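Local structure of aminopentol aminotransferase (Sphingopyxis macrogoltabida, 6HBS) at residues A194-H199 with V229-A234; L210-T215 with C242-L247; T171-Q176 with D204-Q209. The protein catalyses the pyridoxal-phosphate-dependent deamination of aminopentol, the hydrolysis product of fumonisin B1, to its 2-keto form, with pyruvate as the preferred amino acceptor. All coordinates share one frame; numbering follows the deposited sequence.

Contact 1: residues A194-H199 with V229-A234. With PLP (pyridoxal-5'-phosphate), chain C.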
loop_
_atom_site.group_PDB
_atom_site.type_symbol
_atom_site.label_atom_id
_atom_site.label_comp_id
_atom_site.label_asym_id
_atom_site.label_seq_id
_atom_site.Cartn_x
_atom_site.Cartn_y
_atom_site.Cartn_z
ATOM N N ALA A 194 -2.137 -14.442 15.365
ATOM C CA ALA A 194 -3.535 -14.768 15.643
ATOM C C ALA A 194 -4.429 -13.573 15.267
ATOM O O ALA A 194 -4.156 -12.472 15.678
ATOM C CB ALA A 194 -3.666 -15.100 17.102
ATOM N N THR A 195 -5.512 -13.827 14.526
ATOM C CA THR A 195 -6.650 -12.920 14.453
ATOM C C THR A 195 -7.404 -13.025 15.777
ATOM O O THR A 195 -7.332 -14.037 16.472
ATOM C CB THR A 195 -7.550 -13.214 13.250
ATOM O OG1 THR A 195 -8.152 -14.510 13.322
ATOM C CG2 THR A 195 -6.797 -13.070 11.954
ATOM N N PRO A 196 -8.090 -11.965 16.216
ATOM C CA PRO A 196 -8.663 -11.951 17.556
ATOM C C PRO A 196 -9.942 -12.788 17.688
ATOM O O PRO A 196 -10.309 -13.119 18.799
ATOM C CB PRO A 196 -8.938 -10.475 17.853
ATOM C CG PRO A 196 -9.040 -9.826 16.490
ATOM C CD PRO A 196 -8.240 -10.666 15.523
ATOM N N PHE A 197 -10.573 -13.129 16.567
ATOM C CA PHE A 197 -11.541 -14.234 16.507
ATOM C C PHE A 197 -11.407 -14.894 15.132
ATOM O O PHE A 197 -10.636 -14.404 14.269
ATOM C CB PHE A 197 -12.955 -13.753 16.863
ATOM C CG PHE A 197 -13.576 -12.690 15.997
ATOM C CD1 PHE A 197 -13.361 -11.340 16.252
ATOM C CD2 PHE A 197 -14.441 -13.047 14.969
ATOM C CE1 PHE A 197 -13.977 -10.371 15.466
ATOM C CE2 PHE A 197 -15.052 -12.077 14.180
ATOM C CZ PHE A 197 -14.806 -10.741 14.418
ATOM N N ARG A 198 -12.133 -15.999 14.910
ATOM C CA ARG A 198 -12.124 -16.662 13.634
ATOM C C ARG A 198 -13.084 -15.919 12.702
ATOM O O ARG A 198 -14.318 -15.916 12.939
ATOM C CB ARG A 198 -12.546 -18.128 13.766
ATOM C CG ARG A 198 -12.463 -18.908 12.461
ATOM C CD ARG A 198 -11.022 -19.108 12.033
ATOM N NE ARG A 198 -10.943 -19.964 10.862
ATOM C CZ ARG A 198 -9.811 -20.382 10.313
ATOM N NH1 ARG A 198 -8.646 -19.872 10.707
ATOM N NH2 ARG A 198 -9.876 -21.322 9.387
ATOM N N HIS A 199 -12.522 -15.270 11.668
ATOM C CA HIS A 199 -13.287 -14.471 10.713
ATOM C C HIS A 199 -12.799 -14.777 9.297
ATOM O O HIS A 199 -11.952 -14.055 8.746
ATOM C CB HIS A 199 -13.302 -12.971 11.081
ATOM C CG HIS A 199 -11.986 -12.312 11.381
ATOM N ND1 HIS A 199 -10.910 -12.329 10.506
ATOM C CD2 HIS A 199 -11.609 -11.524 12.415
ATOM C CE1 HIS A 199 -9.919 -11.620 11.032
ATOM N NE2 HIS A 199 -10.325 -11.093 12.192
ATOM N N VAL A 229 -1.045 -9.975 17.285
ATOM C CA VAL A 229 -2.484 -10.020 17.033
ATOM C C VAL A 229 -2.760 -9.240 15.751
ATOM O O VAL A 229 -2.427 -8.065 15.669
ATOM C CB VAL A 229 -3.284 -9.484 18.222
ATOM C CG1 VAL A 229 -4.723 -9.190 17.850
ATOM C CG2 VAL A 229 -3.228 -10.443 19.391
ATOM N N ASP A 230 -3.392 -9.890 14.767
ATOM C CA ASP A 230 -3.752 -9.228 13.534
ATOM C C ASP A 230 -5.143 -8.611 13.701
ATOM O O ASP A 230 -6.125 -9.297 13.536
ATOM C CB ASP A 230 -3.641 -10.173 12.344
ATOM C CG ASP A 230 -3.978 -9.515 11.037
ATOM O OD1 ASP A 230 -4.426 -8.340 11.075
ATOM O OD2 ASP A 230 -3.889 -10.208 10.008
ATOM N N ASP A 231 -5.176 -7.303 14.000
ATOM C CA ASP A 231 -6.396 -6.560 14.282
ATOM C C ASP A 231 -6.799 -5.704 13.081
ATOM O O ASP A 231 -7.575 -4.739 13.260
ATOM C CB ASP A 231 -6.268 -5.692 15.525
ATOM C CG ASP A 231 -7.229 -6.077 16.631
ATOM O OD1 ASP A 231 -8.382 -6.485 16.307
ATOM O OD2 ASP A 231 -6.839 -5.906 17.807
ATOM N N VAL A 232 -6.337 -6.085 11.875
ATOM C CA VAL A 232 -6.628 -5.283 10.686
ATOM C C VAL A 232 -8.148 -5.266 10.428
ATOM O O VAL A 232 -8.707 -4.230 10.006
ATOM C CB VAL A 232 -5.828 -5.780 9.462
ATOM C CG1 VAL A 232 -6.360 -5.157 8.171
ATOM C CG2 VAL A 232 -4.346 -5.484 9.628
ATOM N N ARG A 233 -8.799 -6.425 10.609
ATOM C CA ARG A 233 -10.193 -6.573 10.326
ATOM C C ARG A 233 -11.080 -6.148 11.508
ATOM O O ARG A 233 -12.102 -5.434 11.307
ATOM C CB ARG A 233 -10.557 -7.994 9.900
ATOM C CG ARG A 233 -11.836 -8.005 9.073
ATOM C CD ARG A 233 -12.285 -9.373 8.611
ATOM N NE ARG A 233 -11.329 -9.974 7.694
ATOM C CZ ARG A 233 -11.499 -11.128 7.055
ATOM N NH1 ARG A 233 -12.702 -11.683 6.989
ATOM N NH2 ARG A 233 -10.469 -11.700 6.444
ATOM N N ALA A 234 -10.755 -6.618 12.716
ATOM C CA ALA A 234 -11.650 -6.436 13.892
ATOM C C ALA A 234 -11.334 -5.160 14.692
ATOM O O ALA A 234 -12.125 -4.762 15.541
ATOM C CB ALA A 234 -11.547 -7.658 14.778
HETATM N N1 PLP C . -5.223 -9.107 7.941
HETATM C C2 PLP C . -6.555 -9.274 8.090
HETATM C C2A PLP C . -7.132 -9.978 9.296
HETATM C C3 PLP C . -7.459 -8.698 7.099
HETATM O O3 PLP C . -8.796 -8.834 7.224
HETATM C C4 PLP C . -6.891 -7.954 5.952
HETATM C C4A PLP C . -7.842 -7.366 4.971
HETATM C C5 PLP C . -5.401 -7.899 5.871
HETATM C C6 PLP C . -4.654 -8.464 6.898
HETATM C C5A PLP C . -4.665 -7.188 4.737
HETATM O O4P PLP C . -5.060 -5.796 4.635
HETATM P P PLP C . -4.973 -5.189 3.145
HETATM O O1P PLP C . -6.003 -5.819 2.322
HETATM O O2P PLP C . -3.605 -5.575 2.658
HETATM O O3P PLP C . -5.207 -3.721 3.428
HETATM O O HOH W 1 -8.696 -8.787 12.691
#
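A194 and V229 are paired on neighbouring parallel strands, and one backbone hydrogen bond, D230 N to A194 O at 2.8 Å, ties the strand ends just before the two segments diverge. A second polar link runs through a water with three partners, which donates to D230 O, accepts from A234 N and is hydrogen-bonded to H199 NE2 at 2.9 Å. It thus joins the histidine to the backbone on both sides of the turn after the strand.

The apolar contacts gather on A234, whose CB meets P196 CG and F197 CE1, each at 3.7 Å. With CG between the backbone N and the carbonyl carbon (chi1 50°), the H199 ring is brought against R233, and its two faces are both in contact: F197 O and T195 OG1 lie off-centre over one, while R233 CD makes a CH-pi contact on the opposite face, 4.0 Å from the centroid. The imidazole and guanidinium planes are 29° apart, and H199 ND1 sits over the centre of the guanidinium.

Two polar side chains turn to the cofactor. R233 NE donates almost straight to PLP O3 (2.8 Å, 171°), and R233 NH1 bonds to N377 OD1. D230 OD2 lies 2.7 Å from PLP N1 and is also held by H146, while D230 OD1 accepts from V232 N in an Asx turn. Beside it, V232 CG1 packs 3.6 Å from PLP C4. An aspartate facing the pyridine nitrogen from the end of a central parallel strand is the hallmark of the fold-type I aminotransferase active site, to which class III belongs.

Contact 2: residues L210-T215 with C242-L247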
loop_
_atom_site.group_PDB
_atom_site.type_symbol
_atom_site.label_atom_id
_atom_site.label_comp_id
_atom_site.label_asym_id
_atom_site.label_seq_id
_atom_site.Cartn_x
_atom_site.Cartn_y
_atom_site.Cartn_z
ATOM N N LEU A 210 -10.494 -18.395 25.679
ATOM C CA LEU A 210 -9.572 -17.929 26.664
ATOM C C LEU A 210 -8.364 -18.874 26.752
ATOM O O LEU A 210 -7.230 -18.424 26.804
ATOM C CB LEU A 210 -10.348 -17.854 27.979
ATOM C CG LEU A 210 -9.615 -17.223 29.152
ATOM C CD1 LEU A 210 -9.008 -15.882 28.765
ATOM C CD2 LEU A 210 -10.561 -17.080 30.342
ATOM N N GLU A 211 -8.599 -20.192 26.762
ATOM C CA GLU A 211 -7.499 -21.102 26.992
ATOM C C GLU A 211 -6.549 -21.008 25.796
ATOM O O GLU A 211 -5.338 -21.123 25.968
ATOM C CB GLU A 211 -7.960 -22.537 27.278
ATOM C CG GLU A 211 -7.316 -23.108 28.538
ATOM C CD GLU A 211 -7.308 -22.156 29.735
ATOM O OE1 GLU A 211 -6.206 -21.745 30.160
ATOM O OE2 GLU A 211 -8.399 -21.786 30.221
ATOM N N PHE A 212 -7.108 -20.781 24.601
ATOM C CA PHE A 212 -6.291 -20.677 23.386
ATOM C C PHE A 212 -5.376 -19.444 23.505
ATOM O O PHE A 212 -4.190 -19.524 23.279
ATOM C CB PHE A 212 -7.180 -20.703 22.141
ATOM C CG PHE A 212 -6.472 -20.229 20.901
ATOM C CD1 PHE A 212 -5.471 -20.993 20.324
ATOM C CD2 PHE A 212 -6.777 -18.997 20.336
ATOM C CE1 PHE A 212 -4.810 -20.558 19.183
ATOM C CE2 PHE A 212 -6.116 -18.563 19.195
ATOM C CZ PHE A 212 -5.123 -19.328 18.629
ATOM N N ALA A 213 -5.960 -18.307 23.890
ATOM C CA ALA A 213 -5.258 -17.017 23.962
ATOM C C ALA A 213 -4.175 -17.048 25.048
ATOM O O ALA A 213 -3.075 -16.579 24.820
ATOM C CB ALA A 213 -6.263 -15.892 24.168
ATOM N N ARG A 214 -4.489 -17.631 26.217
ATOM C CA ARG A 214 -3.519 -17.779 27.282
ATOM C C ARG A 214 -2.356 -18.660 26.826
ATOM O O ARG A 214 -1.218 -18.348 27.048
ATOM C CB ARG A 214 -4.165 -18.368 28.534
ATOM C CG ARG A 214 -4.987 -17.355 29.302
ATOM C CD ARG A 214 -5.924 -18.023 30.283
ATOM N NE ARG A 214 -6.639 -16.985 31.011
ATOM C CZ ARG A 214 -7.607 -17.203 31.904
ATOM N NH1 ARG A 214 -8.201 -18.387 31.982
ATOM N NH2 ARG A 214 -7.970 -16.226 32.720
ATOM N N THR A 215 -2.652 -19.779 26.176
ATOM C CA THR A 215 -1.595 -20.625 25.717
ATOM C C THR A 215 -0.699 -19.878 24.701
ATOM O O THR A 215 0.509 -20.018 24.725
ATOM C CB THR A 215 -2.145 -21.911 25.113
ATOM O OG1 THR A 215 -2.933 -22.542 26.121
ATOM C CG2 THR A 215 -1.032 -22.810 24.614
ATOM N N CYS A 242 -6.685 -3.104 21.462
ATOM C CA CYS A 242 -6.504 -4.377 20.834
ATOM C C CYS A 242 -7.693 -5.271 21.217
ATOM O O CYS A 242 -8.131 -5.251 22.368
ATOM C CB CYS A 242 -5.195 -4.999 21.284
ATOM S SG CYS A 242 -4.853 -6.625 20.551
ATOM N N SER A 243 -8.195 -6.038 20.251
ATOM C CA SER A 243 -9.403 -6.806 20.409
ATOM C C SER A 243 -9.253 -7.930 21.453
ATOM O O SER A 243 -10.252 -8.542 21.755
ATOM C CB SER A 243 -9.814 -7.377 19.093
ATOM O OG SER A 243 -10.061 -6.346 18.140
ATOM N N TRP A 244 -8.033 -8.259 21.914
ATOM C CA TRP A 244 -7.844 -9.229 23.014
ATOM C C TRP A 244 -7.822 -8.575 24.398
ATOM O O TRP A 244 -7.538 -9.263 25.383
ATOM C CB TRP A 244 -6.603 -10.106 22.784
ATOM C CG TRP A 244 -6.931 -11.301 21.939
ATOM C CD1 TRP A 244 -8.117 -11.571 21.307
ATOM C CD2 TRP A 244 -6.077 -12.423 21.675
ATOM N NE1 TRP A 244 -8.051 -12.778 20.660
ATOM C CE2 TRP A 244 -6.808 -13.318 20.857
ATOM C CE3 TRP A 244 -4.771 -12.747 22.044
ATOM C CZ2 TRP A 244 -6.270 -14.517 20.400
ATOM C CZ3 TRP A 244 -4.242 -13.932 21.580
ATOM C CH2 TRP A 244 -4.977 -14.790 20.761
ATOM N N THR A 245 -8.133 -7.278 24.492
ATOM C CA THR A 245 -8.120 -6.584 25.777
ATOM C C THR A 245 -9.051 -7.263 26.788
ATOM O O THR A 245 -8.642 -7.464 27.916
ATOM C CB THR A 245 -8.586 -5.127 25.674
ATOM O OG1 THR A 245 -7.811 -4.470 24.665
ATOM C CG2 THR A 245 -8.405 -4.406 26.989
ATOM N N HIS A 246 -10.275 -7.606 26.373
ATOM C CA HIS A 246 -11.299 -8.223 27.252
ATOM C C HIS A 246 -10.938 -9.664 27.681
ATOM O O HIS A 246 -11.568 -10.185 28.581
ATOM C CB HIS A 246 -12.692 -8.141 26.603
ATOM C CG HIS A 246 -13.306 -6.767 26.602
ATOM N ND1 HIS A 246 -13.766 -6.143 25.437
ATOM C CD2 HIS A 246 -13.568 -5.901 27.612
ATOM C CE1 HIS A 246 -14.270 -4.962 25.737
ATOM N NE2 HIS A 246 -14.161 -4.790 27.063
ATOM N N LEU A 247 -9.927 -10.295 27.073
ATOM C CA LEU A 247 -9.370 -11.594 27.527
ATOM C C LEU A 247 -8.211 -11.399 28.513
ATOM O O LEU A 247 -7.663 -12.383 28.986
ATOM C CB LEU A 247 -8.885 -12.415 26.322
ATOM C CG LEU A 247 -9.954 -12.816 25.304
ATOM C CD1 LEU A 247 -9.391 -13.790 24.286
ATOM C CD2 LEU A 247 -11.171 -13.428 25.986
HETATM O O HOH W 2 -6.330 -14.131 30.745
#
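W244 and A213 meet face to methyl where the helix starting at L210 passes the loop 242-247. That loop opens with a type I beta turn from C242 to T245, in which T245 N bonds to C242 O and the chain reverses. S243, within the turn, directs its OG to D231 rather than to the helix.

W244 follows, and its indole offers one flat face to the helix. A213 CB rests over the six-membered ring, 3.8 Å from the centroid and 11° off the normal, a well-aligned CH-pi contact. L247 CD1 lies off-centre over the same face as that methyl. At the indole edge, near its plane, F212 CE2 approaches W244 CZ2 at 4.2 Å. NE1 is bonded to P196 O, which helps to set the turn of the ring. An alanine in place of W244 would probably leave the A213 methyl without its aromatic floor and P196 O without this donor, opening a gap beside F212.

From T245 the chain makes a short 3-10 turn, with L247 N bonded to W244 O. L247 closes the segment: its CG is anti to the carbonyl carbon, and an extended chi2 (-171°) carries CD1 to A213 CB at 3.8 Å. L210 CD1 comes to 4.2 Å from L247 CB, nearer the solvent side. L247 O takes a hydrogen bond of 2.8 Å from a water that in turn accepts from R214 NE, the one polar bridge across this otherwise apolar contact.

The loop joins strands 226-230 and 253-256, and W244 also packs on V229 of the former. Across from it, F212 reaches L178 of helix 175-184 and the ring of Y172, placing helix 210-223 between that helix and the loop.

Contact 3: residues T171-Q176 with D204-Q209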
loop_
_atom_site.group_PDB
_atom_site.type_symbol
_atom_site.label_atom_id
_atom_site.label_comp_id
_atom_site.label_asym_id
_atom_site.label_seq_id
_atom_site.Cartn_x
_atom_site.Cartn_y
_atom_site.Cartn_z
ATOM N N THR A 171 -4.241 -25.236 14.469
ATOM C CA THR A 171 -5.728 -25.080 14.381
ATOM C C THR A 171 -6.172 -23.947 15.302
ATOM O O THR A 171 -5.893 -23.955 16.494
ATOM C CB THR A 171 -6.452 -26.378 14.762
ATOM O OG1 THR A 171 -5.947 -27.327 13.840
ATOM C CG2 THR A 171 -7.961 -26.287 14.663
ATOM N N TYR A 172 -6.877 -22.964 14.739
ATOM C CA TYR A 172 -7.346 -21.840 15.515
ATOM C C TYR A 172 -8.202 -22.359 16.670
ATOM O O TYR A 172 -9.011 -23.246 16.449
ATOM C CB TYR A 172 -8.166 -20.854 14.659
ATOM C CG TYR A 172 -8.409 -19.543 15.366
ATOM C CD1 TYR A 172 -7.432 -18.552 15.394
ATOM C CD2 TYR A 172 -9.593 -19.293 16.037
ATOM C CE1 TYR A 172 -7.632 -17.346 16.051
ATOM C CE2 TYR A 172 -9.812 -18.086 16.683
ATOM C CZ TYR A 172 -8.838 -17.100 16.677
ATOM O OH TYR A 172 -9.032 -15.944 17.370
ATOM N N ASN A 173 -8.047 -21.751 17.862
ATOM C CA ASN A 173 -8.850 -22.023 19.033
ATOM C C ASN A 173 -8.516 -23.398 19.634
ATOM O O ASN A 173 -9.273 -23.884 20.471
ATOM C CB ASN A 173 -10.363 -21.871 18.787
ATOM C CG ASN A 173 -10.870 -20.526 19.272
ATOM O OD1 ASN A 173 -10.186 -19.879 20.059
ATOM N ND2 ASN A 173 -12.062 -20.120 18.847
ATOM N N ASP A 174 -7.371 -23.973 19.262
ATOM C CA ASP A 174 -6.954 -25.303 19.747
ATOM C C ASP A 174 -5.607 -25.134 20.462
ATOM O O ASP A 174 -4.541 -25.107 19.800
ATOM C CB ASP A 174 -6.937 -26.305 18.591
ATOM C CG ASP A 174 -6.632 -27.742 19.017
ATOM O OD1 ASP A 174 -6.066 -27.925 20.116
ATOM O OD2 ASP A 174 -6.959 -28.643 18.249
ATOM N N ALA A 175 -5.665 -24.988 21.788
ATOM C CA ALA A 175 -4.481 -24.773 22.635
ATOM C C ALA A 175 -3.451 -25.919 22.467
ATOM O O ALA A 175 -2.243 -25.680 22.393
ATOM C CB ALA A 175 -4.920 -24.644 24.071
ATOM N N GLN A 176 -3.938 -27.160 22.350
ATOM C CA GLN A 176 -3.047 -28.331 22.172
ATOM C C GLN A 176 -2.312 -28.211 20.834
ATOM O O GLN A 176 -1.128 -28.431 20.783
ATOM C CB GLN A 176 -3.829 -29.651 22.276
ATOM C CG GLN A 176 -2.962 -30.916 22.174
ATOM C CD GLN A 176 -1.923 -31.038 23.266
ATOM O OE1 GLN A 176 -2.201 -30.867 24.455
ATOM N NE2 GLN A 176 -0.702 -31.329 22.874
ATOM N N ASP A 204 -18.179 -20.600 9.405
ATOM C CA ASP A 204 -18.793 -20.019 10.590
ATOM C C ASP A 204 -17.697 -19.336 11.397
ATOM O O ASP A 204 -16.536 -19.794 11.434
ATOM C CB ASP A 204 -19.553 -21.049 11.442
ATOM C CG ASP A 204 -20.772 -21.666 10.748
ATOM O OD1 ASP A 204 -21.538 -20.939 10.089
ATOM O OD2 ASP A 204 -20.944 -22.892 10.850
ATOM N N GLN A 205 -18.062 -18.194 11.981
ATOM C CA GLN A 205 -17.182 -17.446 12.862
ATOM C C GLN A 205 -17.264 -18.027 14.281
ATOM O O GLN A 205 -18.214 -18.735 14.629
ATOM C CB GLN A 205 -17.527 -15.957 12.822
ATOM C CG GLN A 205 -17.314 -15.377 11.439
ATOM C CD GLN A 205 -17.305 -13.867 11.410
ATOM O OE1 GLN A 205 -16.382 -13.276 10.854
ATOM N NE2 GLN A 205 -18.342 -13.243 11.973
ATOM N N ALA A 206 -16.235 -17.733 15.077
ATOM C CA ALA A 206 -16.140 -18.161 16.440
ATOM C C ALA A 206 -15.285 -17.170 17.217
ATOM O O ALA A 206 -14.220 -16.754 16.714
ATOM C CB ALA A 206 -15.540 -19.544 16.478
ATOM N N LEU A 207 -15.727 -16.836 18.433
ATOM C CA LEU A 207 -14.961 -16.015 19.346
ATOM C C LEU A 207 -13.693 -16.762 19.793
ATOM O O LEU A 207 -13.657 -18.014 19.801
ATOM C CB LEU A 207 -15.824 -15.670 20.558
ATOM C CG LEU A 207 -17.159 -14.980 20.257
ATOM C CD1 LEU A 207 -17.855 -14.596 21.546
ATOM C CD2 LEU A 207 -16.986 -13.764 19.375
ATOM N N ALA A 208 -12.646 -16.002 20.166
ATOM C CA ALA A 208 -11.408 -16.623 20.675
ATOM C C ALA A 208 -11.723 -17.225 22.037
ATOM O O ALA A 208 -12.444 -16.606 22.832
ATOM C CB ALA A 208 -10.269 -15.647 20.802
ATOM N N GLN A 209 -11.179 -18.417 22.266
ATOM C CA GLN A 209 -11.311 -19.094 23.527
ATOM C C GLN A 209 -10.158 -18.629 24.413
ATOM O O GLN A 209 -9.013 -18.517 23.981
ATOM C CB GLN A 209 -11.322 -20.613 23.338
ATOM C CG GLN A 209 -12.640 -21.138 22.788
ATOM C CD GLN A 209 -12.558 -22.505 22.148
ATOM O OE1 GLN A 209 -11.678 -23.321 22.436
ATOM N NE2 GLN A 209 -13.514 -22.776 21.269
#
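N173 meets the backbone of 204-209 with both ends of its carboxamide. ND2 donates to L207 O at 2.8 Å, with the acceptor only 10° out of the amide plane. OD1 accepts from Q209 N, likewise at 2.8 Å, at a C=O...N angle of 125° and with the donor tilted from the carbonyl plane. One flat side chain therefore satisfies a carbonyl and an N-H two residues apart, and the paired bonds fix its rotation.

OD1 also lies 3.5 Å from A208 CA, between the two bonded residues. Q209 is the N-cap residue of the helix that follows, and its CB packs at 3.5 Å against the same oxygen. Y172 OH lies 3.7 Å from A208 CB, while its hydrogen bond goes to T195 O. Next in sequence to N173, D174 caps its own helix, OD1 accepting from S177 N.

N173 has positive phi (72°) in the type II turn T171-D174. Because its amide serves as both donor and acceptor, the polar part of the contact reads backbone, so it probably depends little on the identity of L207 and Q209, and it ties the entrance of helix 175-184 to that of helix 210-223 without using charge.

In the fold
Contact 1 lies deepest, wholly buried beside the cofactor, whereas contact 2 has a buried aromatic centre with a partly exposed rim and contact 3 is a surface contact. Their chemistry follows: strand pairing, a bridging water and polar side chains on the cofactor in the first, apolar packing in the second, amide-to-backbone bonds in the third. All three centres are about 11 Å apart, and elements are shared. Strand 226-230 ends in contact 1 and leads into the loop of contact 2; residues 197-198 pair with 206-207 of contact 3. P196 packs on S243 between contacts 1 and 2, while F212 packs on N173 between contacts 2 and 3.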